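Local coordinates for protein CAS6A (Thermus thermophilus, PDB 4C97) that probably acts as an endoribonuclease of the Cas6 family, processing CRISPR RNA in antiviral defence, at residues Arg120-Arg125 against Ala238-Ala243; Pro142-Val147 against Val200-Pro205; Glu165-Ala170 against Thr208-Leu213; Arg178-Arg183 against Ala194-Arg199. The protein carries 1 engineered substitution. All coordinates share one frame; numbering follows the deposited sequence. Where two conformers were deposited one is given.

Interaction 1 of 4, residues Arg120-Arg125 against Ala238-Ala243; sequences RDLALR and ARAESA. With SO4 (sulfate ion), chain D.
The guanidinium of R125 meets E241 at its edge: OE2 of E241 lies near the guanidinium plane, a water and a sulfate ion lie in it, and the carboxylate is turned 45° away from it. The pair joins the last two strands of what is probably the ferredoxin-like sheet of a Cas6 protein, where edge strand 238-241 runs antiparallel to 121-127. R125 was deposited in two conformers, so its side-chain contacts are provisional. Its CG is anti to the backbone N (chi1 -176°), the chain bends at chi3 before NE, and the R125 NE to E241 OE2 salt bridge is long, 3.8 Å; a water accepting from NE and donating to OE2 spans the gap. R125 NH2 donates to sulfate O1 at 3.0 Å. That sulfate, probably from the crystallisation liquor, is also bound by W104 and R237, and E241 OE1 has a salt bridge to R199. In the main chain, R125 and R239 form a hydrogen-bonded pair, R125 N to R239 O at 2.8 Å. Next along, A240 CB touches both L124 CD2 (4.1 Å) and L122 CD1 (3.9 Å). Farther on, a water accepts from A123 N at 2.9 Å and donates to E241 O at 2.6 Å.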
loop_
_atom_site.group_PDB
_atom_site.type_symbol
_atom_site.label_atom_id
_atom_site.label_comp_id
_atom_site.label_asym_id
_atom_site.label_seq_id
_atom_site.Cartn_x
_atom_site.Cartn_y
_atom_site.Cartn_z
ATOM N N ARG A 120 11.236 -10.121 15.147
ATOM C CA ARG A 120 12.346 -10.170 14.198
ATOM C C ARG A 120 11.906 -10.572 12.805
ATOM O O ARG A 120 12.631 -10.347 11.842
ATOM C CB ARG A 120 13.398 -11.157 14.693
ATOM C CG ARG A 120 14.017 -10.743 15.989
ATOM C CD ARG A 120 15.111 -11.681 16.411
ATOM N NE ARG A 120 16.122 -10.955 17.176
ATOM C CZ ARG A 120 16.256 -10.977 18.496
ATOM N NH1 ARG A 120 15.448 -11.707 19.260
ATOM N NH2 ARG A 120 17.222 -10.266 19.056
ATOM N N ASP A 121 10.711 -11.144 12.700
ATOM C CA ASP A 121 10.187 -11.636 11.431
ATOM C C ASP A 121 9.085 -10.739 10.887
ATOM O O ASP A 121 8.271 -10.189 11.644
ATOM C CB ASP A 121 9.597 -13.032 11.579
ATOM C CG ASP A 121 10.619 -14.070 11.969
ATOM O OD1 ASP A 121 11.788 -13.951 11.551
ATOM O OD2 ASP A 121 10.229 -15.003 12.703
ATOM N N LEU A 122 9.062 -10.571 9.573
ATOM C CA LEU A 122 7.964 -9.869 8.921
ATOM C C LEU A 122 7.606 -10.593 7.634
ATOM O O LEU A 122 8.416 -10.676 6.697
ATOM C CB LEU A 122 8.318 -8.405 8.642
ATOM C CG LEU A 122 7.255 -7.623 7.838
ATOM C CD1 LEU A 122 5.946 -7.514 8.605
ATOM C CD2 LEU A 122 7.783 -6.284 7.427
ATOM N N ALA A 123 6.404 -11.159 7.608
ATOM C CA ALA A 123 5.908 -11.832 6.415
ATOM C C ALA A 123 5.037 -10.859 5.654
ATOM O O ALA A 123 4.042 -10.387 6.183
ATOM C CB ALA A 123 5.102 -13.054 6.790
ATOM N N LEU A 124 5.430 -10.555 4.428
ATOM C CA LEU A 124 4.641 -9.694 3.569
ATOM C C LEU A 124 4.092 -10.469 2.404
ATOM O O LEU A 124 4.778 -11.306 1.803
ATOM C CB LEU A 124 5.465 -8.527 3.028
ATOM C CG LEU A 124 5.877 -7.464 4.023
ATOM C CD1 LEU A 124 6.724 -6.423 3.323
ATOM C CD2 LEU A 124 4.637 -6.821 4.655
ATOM N N ARG A 125 2.839 -10.173 2.093
ATOM C CA ARG A 125 2.225 -10.654 0.871
ATOM C C ARG A 125 2.111 -9.498 -0.099
ATOM O O ARG A 125 1.547 -8.436 0.212
ATOM C CB ARG A 125 0.850 -11.290 1.089
ATOM C CG ARG A 125 0.289 -11.865 -0.219
ATOM C CD ARG A 125 -0.888 -12.791 -0.037
ATOM N NE ARG A 125 -2.146 -12.057 0.060
ATOM C CZ ARG A 125 -2.848 -11.619 -0.983
ATOM N NH1 ARG A 125 -2.433 -11.830 -2.226
ATOM N NH2 ARG A 125 -3.978 -10.966 -0.778
ATOM N N ALA A 238 0.172 -4.471 -0.779
ATOM C CA ALA A 238 0.816 -5.441 0.085
ATOM C C ALA A 238 0.214 -5.412 1.457
ATOM O O ALA A 238 -0.373 -4.418 1.855
ATOM C CB ALA A 238 2.296 -5.159 0.182
ATOM N N ARG A 239 0.379 -6.516 2.167
ATOM C CA ARG A 239 0.003 -6.552 3.574
ATOM C C ARG A 239 0.855 -7.528 4.367
ATOM O O ARG A 239 1.386 -8.496 3.826
ATOM C CB ARG A 239 -1.465 -6.929 3.731
ATOM C CG ARG A 239 -1.800 -8.363 3.393
ATOM C CD ARG A 239 -3.311 -8.629 3.460
ATOM N NE ARG A 239 -3.867 -8.196 4.736
ATOM C CZ ARG A 239 -5.143 -7.890 4.949
ATOM N NH1 ARG A 239 -6.026 -7.953 3.959
ATOM N NH2 ARG A 239 -5.530 -7.505 6.153
ATOM N N ALA A 240 0.954 -7.287 5.671
ATOM C CA ALA A 240 1.636 -8.223 6.542
ATOM C C ALA A 240 0.742 -9.399 6.887
ATOM O O ALA A 240 -0.472 -9.247 7.030
ATOM C CB ALA A 240 2.112 -7.534 7.819
ATOM N N GLU A 241 1.369 -10.569 7.030
ATOM C CA GLU A 241 0.685 -11.821 7.354
ATOM C C GLU A 241 1.367 -12.454 8.539
ATOM O O GLU A 241 2.381 -11.958 9.019
ATOM C CB GLU A 241 0.808 -12.837 6.208
ATOM C CG GLU A 241 0.196 -12.449 4.894
ATOM C CD GLU A 241 0.219 -13.592 3.886
ATOM O OE1 GLU A 241 1.231 -14.324 3.816
ATOM O OE2 GLU A 241 -0.783 -13.763 3.166
ATOM N N SER A 242 0.833 -13.592 8.965
ATOM C CA SER A 242 1.467 -14.398 10.006
ATOM C C SER A 242 2.741 -15.050 9.475
ATOM O O SER A 242 2.723 -15.737 8.447
ATOM C CB SER A 242 0.500 -15.472 10.481
ATOM O OG SER A 242 -0.707 -14.877 10.921
ATOM N N ALA A 243 3.849 -14.812 10.174
ATOM C CA ALA A 243 5.138 -15.384 9.804
ATOM C C ALA A 243 5.120 -16.896 9.977
ATOM O O ALA A 243 4.430 -17.421 10.859
ATOM C CB ALA A 243 6.244 -14.772 10.646
ATOM O OXT ALA A 243 5.802 -17.615 9.239
HETATM S S SO4 D . -6.388 -10.119 -3.545
HETATM O O1 SO4 D . -6.092 -9.416 -2.306
HETATM O O2 SO4 D . -5.232 -10.955 -3.874
HETATM O O3 SO4 D . -7.559 -10.966 -3.356
HETATM O O4 SO4 D . -6.638 -9.238 -4.680
HETATM O O HOH W 1 4.660 -11.023 9.897
HETATM O O HOH W 2 -2.654 -12.167 3.306
#

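Interaction 2 of 4, residues Pro142-Val147 against Val200-Pro205; sequences PEPRLV and VVYHLP
A helix N-terminus docks on a sheet face here, as P142, in the turn before helix 144-158, and P144, its first residue, receive the side chain of Y202 from strand 199-203. The phenol is fixed at its outer end: Y202 OH donates to P142 O at 2.7 Å, approaching 28° out of the carbonyl plane, so a main-chain carbonyl of the turn before the helix satisfies a buried hydroxyl. The carbonyl oxygen sits at the ring edge, and so does P144 CG, which lies 3.8 Å from Y202 CD1. One ring face is occupied from within the strand by V200 CG1, 3.3 Å above the plane and offset toward the rim. From the helix, V147 reaches the hydroxyl with CG2, 3.4 Å from Y202 OH. Alongside the ring, V200 CG2 packs on P142 CG at 3.8 Å. E143 takes the N-cap position between the two prolines, and its carbonyl accepts from V147 N. L124 and V177, on the strands flanking 199-203, continue the layer beneath V147 and P144. The arrangement is consistent with the ferredoxin-like fold of Cas6 and related RAMP proteins, in which helices pack on one face of an antiparallel sheet.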
loop_
_atom_site.group_PDB
_atom_site.type_symbol
_atom_site.label_atom_id
_atom_site.label_comp_id
_atom_site.label_asym_id
_atom_site.label_seq_id
_atom_site.Cartn_x
_atom_site.Cartn_y
_atom_site.Cartn_z
ATOM N N PRO A 142 12.049 -8.211 -4.639
ATOM C CA PRO A 142 11.703 -7.610 -3.343
ATOM C C PRO A 142 12.799 -7.757 -2.276
ATOM O O PRO A 142 12.609 -8.365 -1.209
ATOM C CB PRO A 142 10.406 -8.319 -2.988
ATOM C CG PRO A 142 10.558 -9.680 -3.575
ATOM C CD PRO A 142 11.346 -9.488 -4.859
ATOM N N GLU A 143 13.943 -7.156 -2.564
ATOM C CA GLU A 143 15.083 -7.169 -1.663
ATOM C C GLU A 143 14.697 -6.473 -0.361
ATOM O O GLU A 143 13.996 -5.455 -0.401
ATOM C CB GLU A 143 16.271 -6.418 -2.259
ATOM C CG GLU A 143 16.782 -6.961 -3.581
ATOM C CD GLU A 143 17.983 -6.183 -4.121
ATOM O OE1 GLU A 143 18.419 -5.206 -3.482
ATOM O OE2 GLU A 143 18.490 -6.530 -5.205
ATOM N N PRO A 144 15.190 -6.979 0.785
ATOM C CA PRO A 144 14.881 -6.269 2.040
ATOM C C PRO A 144 15.160 -4.754 1.992
ATOM O O PRO A 144 14.320 -3.952 2.426
ATOM C CB PRO A 144 15.787 -6.951 3.072
ATOM C CG PRO A 144 16.012 -8.352 2.520
ATOM C CD PRO A 144 15.970 -8.220 1.013
ATOM N N ARG A 145 16.322 -4.343 1.487
ATOM C CA ARG A 145 16.657 -2.919 1.555
ATOM C C ARG A 145 15.676 -2.064 0.726
ATOM O O ARG A 145 15.307 -0.936 1.111
ATOM C CB ARG A 145 18.096 -2.685 1.119
ATOM C CG ARG A 145 18.329 -3.069 -0.297
ATOM C CD ARG A 145 19.789 -2.996 -0.671
ATOM N NE ARG A 145 19.900 -3.241 -2.108
ATOM C CZ ARG A 145 19.806 -2.302 -3.051
ATOM N NH1 ARG A 145 19.630 -1.017 -2.741
ATOM N NH2 ARG A 145 19.897 -2.655 -4.323
ATOM N N LEU A 146 15.212 -2.628 -0.383
ATOM C CA LEU A 146 14.293 -1.907 -1.262
ATOM C C LEU A 146 12.890 -1.771 -0.642
ATOM O O LEU A 146 12.307 -0.666 -0.619
ATOM C CB LEU A 146 14.204 -2.587 -2.622
ATOM C CG LEU A 146 15.485 -2.534 -3.454
ATOM C CD1 LEU A 146 15.340 -3.277 -4.745
ATOM C CD2 LEU A 146 15.916 -1.086 -3.738
ATOM N N VAL A 147 12.354 -2.909 -0.200
ATOM C CA VAL A 147 11.037 -2.976 0.412
ATOM C C VAL A 147 10.983 -2.096 1.657
ATOM O O VAL A 147 10.077 -1.196 1.812
ATOM C CB VAL A 147 10.692 -4.463 0.774
ATOM C CG1 VAL A 147 9.434 -4.558 1.651
ATOM C CG2 VAL A 147 10.527 -5.267 -0.481
ATOM N N VAL A 200 6.998 -13.012 0.883
ATOM C CA VAL A 200 8.382 -13.031 1.348
ATOM C C VAL A 200 8.384 -12.902 2.871
ATOM O O VAL A 200 7.653 -12.087 3.421
ATOM C CB VAL A 200 9.202 -11.879 0.727
ATOM C CG1 VAL A 200 10.648 -11.991 1.178
ATOM C CG2 VAL A 200 9.124 -11.908 -0.800
ATOM N N VAL A 201 9.201 -13.720 3.544
ATOM C CA VAL A 201 9.400 -13.545 4.978
ATOM C C VAL A 201 10.799 -12.971 5.224
ATOM O O VAL A 201 11.806 -13.595 4.915
ATOM C CB VAL A 201 9.199 -14.852 5.743
ATOM C CG1 VAL A 201 9.318 -14.600 7.241
ATOM C CG2 VAL A 201 7.841 -15.469 5.409
ATOM N N TYR A 202 10.810 -11.772 5.786
ATOM C CA TYR A 202 12.007 -11.033 6.174
ATOM C C TYR A 202 12.343 -11.329 7.613
ATOM O O TYR A 202 11.456 -11.584 8.433
ATOM C CB TYR A 202 11.791 -9.519 5.987
ATOM C CG TYR A 202 11.460 -9.205 4.548
ATOM C CD1 TYR A 202 12.468 -9.058 3.606
ATOM C CD2 TYR A 202 10.142 -9.117 4.126
ATOM C CE1 TYR A 202 12.173 -8.813 2.284
ATOM C CE2 TYR A 202 9.828 -8.865 2.803
ATOM C CZ TYR A 202 10.859 -8.720 1.886
ATOM O OH TYR A 202 10.589 -8.507 0.566
ATOM N N HIS A 203 13.635 -11.312 7.917
ATOM C CA HIS A 203 14.086 -11.617 9.252
ATOM C C HIS A 203 15.267 -10.731 9.581
ATOM O O HIS A 203 16.214 -10.644 8.787
ATOM C CB HIS A 203 14.496 -13.068 9.334
ATOM C CG HIS A 203 15.161 -13.415 10.618
ATOM N ND1 HIS A 203 14.471 -13.488 11.804
ATOM C CD2 HIS A 203 16.451 -13.693 10.909
ATOM C CE1 HIS A 203 15.307 -13.805 12.779
ATOM N NE2 HIS A 203 16.518 -13.930 12.259
ATOM N N LEU A 204 15.212 -10.088 10.742
ATOM C CA LEU A 204 16.282 -9.217 11.210
ATOM C C LEU A 204 17.037 -9.878 12.361
ATOM O O LEU A 204 16.549 -9.917 13.504
ATOM C CB LEU A 204 15.709 -7.870 11.668
ATOM C CG LEU A 204 16.722 -6.867 12.219
ATOM C CD1 LEU A 204 17.912 -6.696 11.298
ATOM C CD2 LEU A 204 16.059 -5.519 12.485
ATOM N N PRO A 205 18.232 -10.416 12.071
ATOM C CA PRO A 205 19.009 -11.076 13.117
ATOM C C PRO A 205 19.360 -10.112 14.223
ATOM O O PRO A 205 19.717 -8.959 13.954
ATOM C CB PRO A 205 20.288 -11.515 12.387
ATOM C CG PRO A 205 19.912 -11.552 10.955
ATOM C CD PRO A 205 18.898 -10.475 10.762
#

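Interaction 3 of 4, residues Glu165-Ala170 against Thr208-Leu213; sequences EGVREA and TEEEAL
V167 and A170, one turn apart on helix 165-174, press their methyl groups against the acidic side chains of E210 and E211. V167 makes its contacts through CG2. It lies 3.7 Å from E210 OE1, the two side chains crossing at about a right angle, and 4.1 Å from the aliphatic E211 CG. The methyl of A170 meets the carboxylate of E211 instead, with CB 3.4 Å from E211 OE2. These are van der Waals contacts, methyl carbons against both the carbons and the oxygens of the two acids. One polar partner of the carboxylate lies in its own helix start. There T208 N donates to E211 OE1 at 3.0 Å in a nearly straight bond, arriving from above the carboxylate plane, 55° out of it. In return E211 N donates to T208 OG1, also at 3.0 Å. Together the two bonds make a capping box, which closes the first turn of helix 209-225 and pins the E211 side chain where A170 can lean on it. E211 CG stands anti to its carbonyl carbon (chi1 -73°), and the extended chain beyond it carries the carboxylate out to A170. Across the interface R174, farther along helix 165-174, forms a salt bridge with OE1 of E211 and so ties the two helices by charge; with the amide of T208 it would be expected to stabilise this buried acid in its ionised form. The helix segments cross at -63°, their axes 9.8 Å apart at closest approach. L204 packs against E211 and P164 against E210, while E156 pairs with R168.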
loop_
_atom_site.group_PDB
_atom_site.type_symbol
_atom_site.label_atom_id
_atom_site.label_comp_id
_atom_site.label_asym_id
_atom_site.label_seq_id
_atom_site.Cartn_x
_atom_site.Cartn_y
_atom_site.Cartn_z
ATOM N N GLU A 165 19.069 6.650 13.247
ATOM C CA GLU A 165 19.875 6.229 12.104
ATOM C C GLU A 165 20.357 4.780 12.225
ATOM O O GLU A 165 20.357 4.036 11.249
ATOM C CB GLU A 165 21.045 7.208 11.905
ATOM C CG GLU A 165 21.741 7.070 10.556
ATOM C CD GLU A 165 20.879 7.504 9.392
ATOM O OE1 GLU A 165 19.922 8.262 9.615
ATOM O OE2 GLU A 165 21.153 7.086 8.239
ATOM N N GLY A 166 20.754 4.375 13.429
ATOM C CA GLY A 166 21.157 2.996 13.668
ATOM C C GLY A 166 20.051 1.969 13.439
ATOM O O GLY A 166 20.333 0.826 13.028
ATOM N N VAL A 167 18.802 2.357 13.744
ATOM C CA VAL A 167 17.634 1.500 13.482
ATOM C C VAL A 167 17.425 1.346 11.981
ATOM O O VAL A 167 17.246 0.239 11.465
ATOM C CB VAL A 167 16.337 2.051 14.150
ATOM C CG1 VAL A 167 15.095 1.277 13.683
ATOM C CG2 VAL A 167 16.476 1.994 15.648
ATOM N N ARG A 168 17.475 2.469 11.274
ATOM C CA ARG A 168 17.446 2.453 9.813
ATOM C C ARG A 168 18.534 1.539 9.266
ATOM O O ARG A 168 18.282 0.694 8.396
ATOM C CB ARG A 168 17.614 3.878 9.263
ATOM C CG ARG A 168 17.864 3.957 7.768
ATOM C CD ARG A 168 17.975 5.404 7.272
ATOM N NE ARG A 168 16.668 6.048 7.137
ATOM C CZ ARG A 168 15.997 6.179 5.991
ATOM N NH1 ARG A 168 16.508 5.754 4.835
ATOM N NH2 ARG A 168 14.821 6.777 5.992
ATOM N N GLU A 169 19.749 1.691 9.782
ATOM C CA GLU A 169 20.873 0.918 9.277
ATOM C C GLU A 169 20.622 -0.576 9.477
ATOM O O GLU A 169 20.858 -1.391 8.570
ATOM C CB GLU A 169 22.179 1.354 9.971
ATOM C CG GLU A 169 23.445 0.891 9.273
ATOM C CD GLU A 169 23.832 -0.542 9.605
ATOM O OE1 GLU A 169 23.367 -1.092 10.629
ATOM O OE2 GLU A 169 24.622 -1.124 8.829
ATOM N N ALA A 170 20.153 -0.938 10.670
ATOM C CA ALA A 170 19.800 -2.338 10.911
ATOM C C ALA A 170 18.716 -2.833 9.955
ATOM O O ALA A 170 18.839 -3.905 9.358
ATOM C CB ALA A 170 19.351 -2.517 12.324
ATOM N N THR A 208 17.255 -5.464 18.154
ATOM C CA THR A 208 16.885 -4.895 19.443
ATOM C C THR A 208 15.365 -4.817 19.519
ATOM O O THR A 208 14.687 -4.950 18.497
ATOM C CB THR A 208 17.435 -3.499 19.605
ATOM O OG1 THR A 208 16.793 -2.637 18.666
ATOM C CG2 THR A 208 18.938 -3.471 19.375
ATOM N N GLU A 209 14.816 -4.583 20.705
ATOM C CA GLU A 209 13.363 -4.419 20.830
ATOM C C GLU A 209 12.884 -3.271 19.939
ATOM O O GLU A 209 11.910 -3.418 19.215
ATOM C CB GLU A 209 12.935 -4.150 22.278
ATOM C CG GLU A 209 11.385 -4.022 22.429
ATOM C CD GLU A 209 10.906 -3.854 23.866
ATOM O OE1 GLU A 209 11.740 -3.843 24.794
ATOM O OE2 GLU A 209 9.677 -3.728 24.070
ATOM N N GLU A 210 13.591 -2.147 19.977
ATOM C CA GLU A 210 13.229 -0.979 19.181
ATOM C C GLU A 210 13.215 -1.305 17.672
ATOM O O GLU A 210 12.281 -0.969 16.926
ATOM C CB GLU A 210 14.196 0.168 19.478
ATOM C CG GLU A 210 13.907 1.435 18.707
ATOM C CD GLU A 210 14.896 2.560 18.999
ATOM O OE1 GLU A 210 16.074 2.259 19.279
ATOM O OE2 GLU A 210 14.485 3.747 18.938
ATOM N N GLU A 211 14.264 -1.982 17.225
ATOM C CA GLU A 211 14.351 -2.387 15.821
ATOM C C GLU A 211 13.209 -3.313 15.396
ATOM O O GLU A 211 12.633 -3.165 14.305
ATOM C CB GLU A 211 15.696 -3.063 15.571
ATOM C CG GLU A 211 16.885 -2.072 15.562
ATOM C CD GLU A 211 18.247 -2.747 15.666
ATOM O OE1 GLU A 211 18.299 -3.996 15.701
ATOM O OE2 GLU A 211 19.271 -2.021 15.725
ATOM N N ALA A 212 12.908 -4.294 16.251
ATOM C CA ALA A 212 11.840 -5.250 15.969
ATOM C C ALA A 212 10.469 -4.547 15.968
ATOM O O ALA A 212 9.571 -4.875 15.178
ATOM C CB ALA A 212 11.882 -6.396 17.009
ATOM N N LEU A 213 10.313 -3.563 16.851
ATOM C CA LEU A 213 9.094 -2.756 16.816
ATOM C C LEU A 213 8.941 -1.963 15.500
ATOM O O LEU A 213 7.860 -1.961 14.879
ATOM C CB LEU A 213 9.025 -1.804 17.999
ATOM C CG LEU A 213 7.646 -1.206 18.163
ATOM C CD1 LEU A 213 6.633 -2.268 18.566
ATOM C CD2 LEU A 213 7.689 -0.060 19.177
#

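Interaction 4 of 4, residues Arg178-Arg183 against Ala194-Arg199; sequences RSLEGR and AGFVGR
L180 and F196 reach toward each other tip to tip, L180 CG lying 4.1 Å from F196 CZ, on the beta hairpin of strands 176-186 and 194-197. CG of F196 is anti to the backbone N (chi1 -175°), and from there the ring lies against G182, its CE1 and CZ each 3.7 Å from G182 CA. Next to the ring the strands approach closely at a pair of glycines: G182 and G198 form a non-hydrogen-bonded pair with CA atoms 4.1 Å apart, both with backbone angles suited to glycine. Hydrogen-bonded pairs flank them. E181 and R199 exchange two bonds, E181 N to R199 O at 2.9 Å and R199 N to E181 O at 2.8 Å, while R183 and V197 are joined likewise. The side chains of E181, R183, V197 and R199 project from the same face. On that face R199 stretches out from CG to NE and forms a salt bridge with E241. At the other end of the pairing, R178 and S179 both face V201 in a classic beta bulge. S179 OG and R199 NH1 stay 4.1 Å apart, and a water to one side bridges them, 3.0 Å from S179 OG, accepting weakly from R199 NH1 and donating to R199 O.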
loop_
_atom_site.group_PDB
_atom_site.type_symbol
_atom_site.label_atom_id
_atom_site.label_comp_id
_atom_site.label_asym_id
_atom_site.label_seq_id
_atom_site.Cartn_x
_atom_site.Cartn_y
_atom_site.Cartn_z
ATOM N N ARG A 178 14.178 -15.000 4.944
ATOM C CA ARG A 178 14.033 -16.372 5.405
ATOM C C ARG A 178 13.363 -17.250 4.344
ATOM O O ARG A 178 13.757 -18.389 4.145
ATOM C CB ARG A 178 13.233 -16.441 6.715
ATOM C CG ARG A 178 12.833 -17.850 7.111
ATOM C CD ARG A 178 11.863 -17.812 8.261
ATOM N NE ARG A 178 12.540 -17.387 9.475
ATOM C CZ ARG A 178 11.914 -17.005 10.579
ATOM N NH1 ARG A 178 10.586 -16.984 10.618
ATOM N NH2 ARG A 178 12.614 -16.645 11.642
ATOM N N SER A 179 12.325 -16.742 3.689
ATOM C CA SER A 179 11.686 -17.478 2.613
ATOM C C SER A 179 11.096 -16.543 1.570
ATOM O O SER A 179 10.769 -15.379 1.851
ATOM C CB SER A 179 10.594 -18.403 3.134
ATOM O OG SER A 179 9.603 -17.664 3.798
ATOM N N LEU A 180 10.951 -17.078 0.366
ATOM C CA LEU A 180 10.332 -16.335 -0.728
ATOM C C LEU A 180 9.607 -17.293 -1.629
ATOM O O LEU A 180 10.108 -18.378 -1.918
ATOM C CB LEU A 180 11.382 -15.560 -1.518
ATOM C CG LEU A 180 11.006 -14.822 -2.799
ATOM C CD1 LEU A 180 11.941 -13.632 -2.972
ATOM C CD2 LEU A 180 11.046 -15.716 -4.047
ATOM N N GLU A 181 8.423 -16.892 -2.077
ATOM C CA GLU A 181 7.695 -17.672 -3.056
ATOM C C GLU A 181 6.862 -16.750 -3.894
ATOM O O GLU A 181 6.022 -16.020 -3.377
ATOM C CB GLU A 181 6.814 -18.735 -2.405
ATOM C CG GLU A 181 6.085 -19.555 -3.430
ATOM C CD GLU A 181 5.397 -20.785 -2.871
ATOM O OE1 GLU A 181 5.029 -20.782 -1.681
ATOM O OE2 GLU A 181 5.223 -21.749 -3.643
ATOM N N GLY A 182 7.068 -16.795 -5.198
ATOM C CA GLY A 182 6.276 -15.936 -6.053
ATOM C C GLY A 182 6.769 -15.877 -7.466
ATOM O O GLY A 182 7.550 -16.737 -7.904
ATOM N N ARG A 183 6.307 -14.861 -8.171
ATOM C CA ARG A 183 6.658 -14.715 -9.589
ATOM C C ARG A 183 6.451 -13.276 -10.004
ATOM O O ARG A 183 5.757 -12.524 -9.317
ATOM C CB ARG A 183 5.807 -15.633 -10.461
ATOM C CG ARG A 183 4.362 -15.245 -10.509
ATOM C CD ARG A 183 3.499 -16.073 -11.437
ATOM N NE ARG A 183 2.098 -15.655 -11.294
ATOM C CZ ARG A 183 1.064 -16.204 -11.926
ATOM N NH1 ARG A 183 1.243 -17.214 -12.763
ATOM N NH2 ARG A 183 -0.157 -15.736 -11.705
ATOM N N ALA A 194 8.210 -5.549 -15.074
ATOM C CA ALA A 194 7.419 -6.542 -14.364
ATOM C C ALA A 194 7.476 -6.234 -12.879
ATOM O O ALA A 194 8.303 -5.431 -12.428
ATOM C CB ALA A 194 7.925 -7.946 -14.633
ATOM N N GLY A 195 6.551 -6.823 -12.127
ATOM C CA GLY A 195 6.556 -6.693 -10.690
ATOM C C GLY A 195 6.299 -8.010 -9.994
ATOM O O GLY A 195 5.602 -8.881 -10.508
ATOM N N PHE A 196 6.897 -8.158 -8.816
ATOM C CA PHE A 196 6.736 -9.364 -8.011
ATOM C C PHE A 196 5.371 -9.455 -7.348
ATOM O O PHE A 196 4.857 -8.464 -6.828
ATOM C CB PHE A 196 7.789 -9.386 -6.913
ATOM C CG PHE A 196 7.785 -10.654 -6.093
ATOM C CD1 PHE A 196 8.433 -11.777 -6.555
ATOM C CD2 PHE A 196 7.160 -10.709 -4.853
ATOM C CE1 PHE A 196 8.435 -12.936 -5.811
ATOM C CE2 PHE A 196 7.172 -11.872 -4.108
ATOM C CZ PHE A 196 7.805 -12.968 -4.572
ATOM N N VAL A 197 4.820 -10.665 -7.361
ATOM C CA VAL A 197 3.628 -11.031 -6.609
ATOM C C VAL A 197 3.923 -12.323 -5.878
ATOM O O VAL A 197 4.503 -13.264 -6.468
ATOM C CB VAL A 197 2.413 -11.221 -7.543
ATOM C CG1 VAL A 197 1.206 -11.742 -6.807
ATOM C CG2 VAL A 197 2.053 -9.891 -8.204
ATOM N N GLY A 198 3.503 -12.398 -4.611
ATOM C CA GLY A 198 3.833 -13.567 -3.811
ATOM C C GLY A 198 4.082 -13.229 -2.354
ATOM O O GLY A 198 3.578 -12.243 -1.860
ATOM N N ARG A 199 4.856 -14.070 -1.676
ATOM C CA ARG A 199 5.066 -13.916 -0.248
ATOM C C ARG A 199 6.548 -13.959 0.063
ATOM O O ARG A 199 7.269 -14.844 -0.430
ATOM C CB ARG A 199 4.354 -15.045 0.496
ATOM C CG ARG A 199 4.505 -15.036 1.992
ATOM C CD ARG A 199 3.646 -16.162 2.573
ATOM N NE ARG A 199 3.527 -16.119 4.026
ATOM C CZ ARG A 199 4.428 -16.618 4.858
ATOM N NH1 ARG A 199 5.524 -17.182 4.378
ATOM N NH2 ARG A 199 4.236 -16.546 6.169
HETATM O O HOH W 3 7.603 -17.194 1.644
#

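Interactions 1, 2 and 4 belong to one sheet and lie 10 to 12 Å apart between centres. Strand 199-203, which carries residues of interaction 2, is the neighbour of both 121-127 and 176-186: Y202 N is 2.8 Å from L122 O, and V201 O is 2.8 Å from R178 N. Side-chain bonds add to this: a salt bridge D121 OD1 to R178 NH2 (2.8 Å), and probable hydrogen bonds D121 OD1 to H203 ND1 (2.7 Å) and R199 NH2 to S242 O (2.9 Å). Interaction 3 does not touch interaction 4, their centres about 25 Å apart, but adjoins interaction 2, about 14 Å away between centres, where L204 CD1 reaches A170 O at 3.5 Å. The sulfate lies at interaction 1.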